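Local structure of putative cellulase CEL6 (Mycobacterium tuberculosis, 1UP3) at residues Y76-R81 with I116-A121; V215-R220 with L258-P263. The protein probably hydrolyses the beta-1,4 glucosidic bonds of cellulose within the chain, as an endoglucanase of glycoside hydrolase family 6. All coordinates share one frame; numbering follows the deposited sequence.

Interaction 1. Residues Y76-R81 with I116-A121; sequences YGIPHR and IVEPDA. With BGC (beta-D-glucopyranose), chain B.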
loop_
_atom_site.group_PDB
_atom_site.type_symbol
_atom_site.label_atom_id
_atom_site.label_comp_id
_atom_site.label_asym_id
_atom_site.label_seq_id
_atom_site.Cartn_x
_atom_site.Cartn_y
_atom_site.Cartn_z
ATOM N N TYR A 76 -4.657 5.599 3.881
ATOM C CA TYR A 76 -5.220 6.077 2.607
ATOM C C TYR A 76 -6.352 7.068 2.896
ATOM O O TYR A 76 -7.516 6.827 2.555
ATOM C CB TYR A 76 -5.695 4.857 1.792
ATOM C CG TYR A 76 -6.025 5.071 0.322
ATOM C CD1 TYR A 76 -5.142 5.760 -0.496
ATOM C CD2 TYR A 76 -7.166 4.526 -0.234
ATOM C CE1 TYR A 76 -5.397 5.956 -1.860
ATOM C CE2 TYR A 76 -7.454 4.683 -1.595
ATOM C CZ TYR A 76 -6.555 5.375 -2.406
ATOM O OH TYR A 76 -6.844 5.550 -3.758
ATOM N N GLY A 77 -6.005 8.143 3.598
ATOM C CA GLY A 77 -6.971 9.146 4.047
ATOM C C GLY A 77 -6.700 10.562 3.558
ATOM O O GLY A 77 -7.370 11.487 4.034
ATOM N N ILE A 78 -5.761 10.762 2.653
ATOM C CA ILE A 78 -5.348 12.143 2.279
ATOM C C ILE A 78 -6.526 12.943 1.736
ATOM O O ILE A 78 -7.391 12.407 1.039
ATOM C CB ILE A 78 -4.170 12.112 1.244
ATOM C CG1 ILE A 78 -3.348 13.393 1.257
ATOM C CG2 ILE A 78 -4.677 11.772 -0.129
ATOM C CD1 ILE A 78 -2.506 13.552 2.505
ATOM N N PRO A 79 -6.621 14.213 2.085
ATOM C CA PRO A 79 -7.666 15.042 1.484
ATOM C C PRO A 79 -7.542 15.078 -0.045
ATOM O O PRO A 79 -6.446 15.049 -0.586
ATOM C CB PRO A 79 -7.428 16.428 2.107
ATOM C CG PRO A 79 -6.818 16.119 3.443
ATOM C CD PRO A 79 -5.908 14.941 3.128
ATOM N N HIS A 80 -8.680 15.119 -0.726
ATOM C CA HIS A 80 -8.746 15.061 -2.197
ATOM C C HIS A 80 -8.172 13.741 -2.695
ATOM O O HIS A 80 -7.543 13.699 -3.745
ATOM C CB HIS A 80 -8.037 16.260 -2.883
ATOM C CG HIS A 80 -8.265 17.556 -2.178
ATOM N ND1 HIS A 80 -9.534 18.032 -1.934
ATOM C CD2 HIS A 80 -7.411 18.433 -1.605
ATOM C CE1 HIS A 80 -9.452 19.160 -1.251
ATOM N NE2 HIS A 80 -8.177 19.424 -1.024
ATOM N N ARG A 81 -8.424 12.657 -1.930
ATOM C CA ARG A 81 -7.940 11.329 -2.313
ATOM C C ARG A 81 -8.363 10.994 -3.725
ATOM O O ARG A 81 -9.503 11.209 -4.090
ATOM C CB ARG A 81 -8.426 10.280 -1.337
ATOM C CG ARG A 81 -7.714 8.954 -1.410
ATOM C CD ARG A 81 -8.273 7.980 -0.423
ATOM N NE ARG A 81 -9.578 7.490 -0.817
ATOM C CZ ARG A 81 -10.303 6.678 -0.091
ATOM N NH1 ARG A 81 -9.872 6.239 1.083
ATOM N NH2 ARG A 81 -11.461 6.251 -0.546
ATOM N N ILE A 116 2.563 1.888 5.213
ATOM C CA ILE A 116 2.611 2.401 3.848
ATOM C C ILE A 116 1.802 3.719 3.855
ATOM O O ILE A 116 0.591 3.726 4.083
ATOM C CB ILE A 116 2.012 1.421 2.866
ATOM C CG1 ILE A 116 2.615 0.002 3.006
ATOM C CG2 ILE A 116 2.106 1.990 1.443
ATOM C CD1 ILE A 116 4.084 -0.020 2.761
ATOM N N VAL A 117 2.484 4.834 3.651
ATOM C CA VAL A 117 1.874 6.162 3.802
ATOM C C VAL A 117 1.366 6.664 2.438
ATOM O O VAL A 117 2.141 7.021 1.540
ATOM C CB VAL A 117 2.866 7.192 4.357
ATOM C CG1 VAL A 117 2.211 8.560 4.548
ATOM C CG2 VAL A 117 3.477 6.728 5.644
ATOM N N GLU A 118 0.042 6.694 2.332
ATOM C CA GLU A 118 -0.695 7.364 1.260
ATOM C C GLU A 118 -0.315 6.981 -0.165
ATOM O O GLU A 118 0.234 7.774 -0.922
ATOM C CB GLU A 118 -0.644 8.870 1.465
ATOM C CG GLU A 118 -1.298 9.307 2.768
ATOM C CD GLU A 118 -2.788 9.005 2.856
ATOM O OE1 GLU A 118 -3.498 8.834 1.820
ATOM O OE2 GLU A 118 -3.287 8.965 4.014
ATOM N N PRO A 119 -0.708 5.780 -0.550
ATOM C CA PRO A 119 -0.589 5.375 -1.976
ATOM C C PRO A 119 -1.113 6.484 -2.893
ATOM O O PRO A 119 -2.206 6.982 -2.657
ATOM C CB PRO A 119 -1.512 4.150 -2.065
ATOM C CG PRO A 119 -1.356 3.514 -0.707
ATOM C CD PRO A 119 -1.307 4.707 0.252
ATOM N N ASP A 120 -0.311 6.850 -3.876
ATOM C CA ASP A 120 -0.645 7.798 -4.963
ATOM C C ASP A 120 -0.537 9.247 -4.576
ATOM O O ASP A 120 -0.562 10.085 -5.464
ATOM C CB ASP A 120 -2.045 7.608 -5.558
ATOM C CG ASP A 120 -2.348 6.198 -6.005
ATOM O OD1 ASP A 120 -1.417 5.433 -6.348
ATOM O OD2 ASP A 120 -3.550 5.808 -6.061
ATOM N N ALA A 121 -0.403 9.582 -3.290
ATOM C CA ALA A 121 -0.569 11.000 -2.919
ATOM C C ALA A 121 0.501 11.886 -3.547
ATOM O O ALA A 121 0.196 12.935 -4.141
ATOM C CB ALA A 121 -0.612 11.179 -1.422
HETATM C C2 BGC B . -5.048 5.689 -10.429
HETATM C C3 BGC B . -5.136 5.250 -8.975
HETATM C C4 BGC B . -4.396 3.928 -8.768
HETATM C C5 BGC B . -2.974 4.062 -9.353
HETATM C C6 BGC B . -2.226 2.723 -9.329
HETATM C C1 BGC B . -3.583 5.736 -10.875
HETATM O O2 BGC B . -5.721 6.945 -10.640
HETATM O O3 BGC B . -6.481 5.148 -8.536
HETATM O O4 BGC B . -4.313 3.562 -7.387
HETATM O O5 BGC B . -2.999 4.467 -10.713
HETATM O O6 BGC B . -0.899 2.883 -9.795
HETATM O O HOH W 1 -5.502 7.321 -5.096
#
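E118 turns its carboxylate to the backbone amides of G77 and I78. G77 N reaches OE2 of E118 at 2.9 Å, nearly straight (164°) and on the syn lone pair, while I78 N meets E118 OE1 at 3.1 Å from above the carboxylate plane. A bend at chi2 (-63°) folds the glutamate chain back to these two amides, and Y97 OH shares a further hydrogen bond with OE2. I78 also lays its CB against E118 OE1.

Y76 has CG anti to its backbone N (chi1 -167°), which sends the ring along P119 toward D120. Its edge faces the proline carbonyl, Y76 CE1 lying 3.4 Å from P119 O. R81 CD sits over the centre of one ring face, and R81 NH1 returns to Y76 O at 2.8 Å, in the guanidinium plane.

At the far end of the ring, Y76 OH donates to a water at 2.6 Å, and that water donates to D120 OD2 at 2.7 Å. D120 OD2 also accepts from glucose O4 at 2.7 Å. The water bridge is consistent with Y76 steadying the D120 carboxylate oxygen that meets the sugar in the substrate cleft.

Interaction 2. Residues V215-R220 with L258-P263; sequences VIDTSR and LWIKRP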
loop_
_atom_site.group_PDB
_atom_site.type_symbol
_atom_site.label_atom_id
_atom_site.label_comp_id
_atom_site.label_asym_id
_atom_site.label_seq_id
_atom_site.Cartn_x
_atom_site.Cartn_y
_atom_site.Cartn_z
ATOM N N VAL A 215 9.948 -0.913 -0.627
ATOM C CA VAL A 215 9.195 -2.139 -0.806
ATOM C C VAL A 215 8.427 -2.053 -2.132
ATOM O O VAL A 215 8.128 -0.951 -2.594
ATOM C CB VAL A 215 8.239 -2.367 0.356
ATOM C CG1 VAL A 215 8.990 -2.602 1.634
ATOM C CG2 VAL A 215 7.263 -1.197 0.524
ATOM N N ILE A 216 8.173 -3.206 -2.740
ATOM C CA ILE A 216 7.458 -3.311 -3.997
ATOM C C ILE A 216 6.177 -4.157 -3.719
ATOM O O ILE A 216 6.278 -5.269 -3.182
ATOM C CB ILE A 216 8.303 -3.967 -5.094
ATOM C CG1 ILE A 216 9.566 -3.143 -5.398
ATOM C CG2 ILE A 216 7.486 -4.115 -6.364
ATOM C CD1 ILE A 216 10.621 -3.898 -6.210
ATOM N N ASP A 217 5.041 -3.664 -4.203
ATOM C CA ASP A 217 3.737 -4.375 -4.210
ATOM C C ASP A 217 3.811 -5.369 -5.366
ATOM O O ASP A 217 3.797 -4.990 -6.541
ATOM C CB ASP A 217 2.578 -3.416 -4.413
ATOM C CG ASP A 217 1.259 -4.011 -4.139
ATOM O OD1 ASP A 217 1.180 -5.253 -3.960
ATOM O OD2 ASP A 217 0.218 -3.310 -4.042
ATOM N N THR A 218 3.879 -6.650 -5.019
ATOM C CA THR A 218 3.883 -7.744 -5.976
ATOM C C THR A 218 2.570 -8.529 -6.011
ATOM O O THR A 218 2.488 -9.652 -6.555
ATOM C CB THR A 218 5.051 -8.706 -5.673
ATOM O OG1 THR A 218 4.939 -9.197 -4.325
ATOM C CG2 THR A 218 6.419 -7.987 -5.824
ATOM N N SER A 219 1.514 -7.932 -5.463
ATOM C CA SER A 219 0.215 -8.579 -5.414
ATOM C C SER A 219 -0.342 -9.049 -6.766
ATOM O O SER A 219 -0.989 -10.125 -6.851
ATOM C CB SER A 219 -0.789 -7.664 -4.738
ATOM O OG SER A 219 -0.873 -6.391 -5.385
ATOM N N ARG A 220 -0.098 -8.273 -7.817
ATOM C CA ARG A 220 -0.762 -8.504 -9.096
ATOM C C ARG A 220 0.165 -8.401 -10.291
ATOM O O ARG A 220 -0.311 -8.142 -11.403
ATOM C CB ARG A 220 -1.942 -7.556 -9.259
ATOM C CG ARG A 220 -3.028 -7.748 -8.150
ATOM C CD ARG A 220 -4.333 -6.994 -8.417
ATOM N NE ARG A 220 -4.137 -5.540 -8.401
ATOM C CZ ARG A 220 -5.065 -4.686 -8.725
ATOM N NH1 ARG A 220 -6.284 -5.123 -9.072
ATOM N NH2 ARG A 220 -4.804 -3.388 -8.650
ATOM N N LEU A 258 5.903 -7.049 -0.963
ATOM C CA LEU A 258 4.694 -7.118 -0.145
ATOM C C LEU A 258 3.470 -7.226 -1.009
ATOM O O LEU A 258 3.501 -6.826 -2.190
ATOM C CB LEU A 258 4.542 -5.893 0.765
ATOM C CG LEU A 258 5.664 -5.626 1.785
ATOM C CD1 LEU A 258 5.407 -4.297 2.478
ATOM C CD2 LEU A 258 5.808 -6.799 2.772
ATOM N N TRP A 259 2.378 -7.722 -0.439
ATOM C CA TRP A 259 1.081 -7.561 -1.131
ATOM C C TRP A 259 0.365 -6.414 -0.427
ATOM O O TRP A 259 -0.125 -6.594 0.686
ATOM C CB TRP A 259 0.250 -8.842 -1.092
ATOM C CG TRP A 259 0.728 -9.907 -2.019
ATOM C CD1 TRP A 259 1.931 -9.963 -2.703
ATOM C CD2 TRP A 259 0.015 -11.094 -2.372
ATOM N NE1 TRP A 259 2.006 -11.136 -3.405
ATOM C CE2 TRP A 259 0.835 -11.829 -3.257
ATOM C CE3 TRP A 259 -1.246 -11.593 -2.055
ATOM C CZ2 TRP A 259 0.447 -13.065 -3.790
ATOM C CZ3 TRP A 259 -1.643 -12.822 -2.613
ATOM C CH2 TRP A 259 -0.785 -13.530 -3.457
ATOM N N ILE A 260 0.437 -5.226 -1.010
ATOM C CA ILE A 260 -0.144 -4.032 -0.405
ATOM C C ILE A 260 -1.611 -3.927 -0.805
ATOM O O ILE A 260 -2.506 -4.016 0.047
ATOM C CB ILE A 260 0.727 -2.790 -0.712
ATOM C CG1 ILE A 260 2.137 -3.047 -0.179
ATOM C CG2 ILE A 260 0.082 -1.547 -0.037
ATOM C CD1 ILE A 260 3.135 -1.981 -0.458
ATOM N N LYS A 261 -1.876 -3.807 -2.099
ATOM C CA LYS A 261 -3.202 -4.039 -2.626
ATOM C C LYS A 261 -3.644 -5.455 -2.277
ATOM O O LYS A 261 -2.821 -6.364 -2.282
ATOM C CB LYS A 261 -3.179 -3.853 -4.147
ATOM C CG LYS A 261 -4.404 -4.324 -4.930
ATOM C CD LYS A 261 -5.539 -3.401 -4.772
ATOM C CE LYS A 261 -6.777 -3.973 -5.463
ATOM N NZ LYS A 261 -7.817 -2.937 -5.618
ATOM N N ARG A 262 -4.939 -5.613 -1.951
ATOM C CA ARG A 262 -5.515 -6.914 -1.641
ATOM C C ARG A 262 -6.132 -7.532 -2.901
ATOM O O ARG A 262 -7.152 -7.032 -3.394
ATOM C CB ARG A 262 -6.579 -6.763 -0.565
ATOM C CG ARG A 262 -6.025 -6.373 0.822
ATOM C CD ARG A 262 -6.981 -6.604 2.020
ATOM N NE ARG A 262 -6.235 -6.652 3.283
ATOM C CZ ARG A 262 -6.702 -7.080 4.487
ATOM N NH1 ARG A 262 -7.928 -7.541 4.676
ATOM N NH2 ARG A 262 -5.899 -7.040 5.521
ATOM N N PRO A 263 -5.535 -8.605 -3.432
ATOM C CA PRO A 263 -6.069 -9.241 -4.658
ATOM C C PRO A 263 -7.497 -9.620 -4.488
ATOM O O PRO A 263 -7.880 -10.237 -3.505
ATOM C CB PRO A 263 -5.218 -10.497 -4.834
ATOM C CG PRO A 263 -3.933 -10.153 -4.171
ATOM C CD PRO A 263 -4.314 -9.305 -2.975
#
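The last two parallel strands of the sheet, 213-217 and 254-258, run out together here, with D217 bridging to L258. L258 N donates to I216 O at 2.9 Å, and L258 O receives T218 N at 2.9 Å, also lying close to the CA of D217. Beside this bridge V215 rests its CB on CD1 of L258.

At the last residue of the strand, the side chain of D217 takes over. Its CG is anti to the backbone N (chi1 -167°), which carries the carboxylate across to the loop: I260 N binds D217 OD1 at 3.0 Å from above the carboxylate plane, and K261 N binds D217 OD2 at 2.9 Å on the syn side. D217 OD1 also accepts S219 N, closing an Asx turn, and S219 OG at 2.7 Å; S190 N is a second donor to OD2. Family 6 enzymes have a distorted barrel of parallel strands, and I260 O accepts from S41 OG and W43 NE1, which ties this loop to the first strand, 42-44, and the residue just before it.

S219 CA sits over the five-membered ring of W259, 3.6 Å from its centroid, a CH-pi contact, while T218 OG1 lies at the indole edge; A243 O binds both T218 OG1 and W259 NE1. K261 lays its CG over one face of the R220 guanidinium, 3.7 Å from R220 NE; D267 OD1 forms salt bridges with both cations, and K261 NZ also bonds E265 O.

In the fold
Starting from the N terminus, the chain passes strand 72-75 and enters the loop of 76-81, then runs through helix 94-108 to strand 113-117; interaction 1 closes that loop and helix at the strand's C-terminal end. Interaction 2 opens only later, at strand 213-217, and closes at 258-263, just past strand 254-258. The two contacts therefore follow in series, neither nesting nor crossing. Both sit on one parallel sheet, interaction 1 joining the loop after its second strand to the end of its third, and interaction 2 its sixth and last strands. Although their centres are about 16 Å apart, they meet in the interior: I116 CD1 packs against I260 CD1 at 3.9 Å and close to V215 CG2.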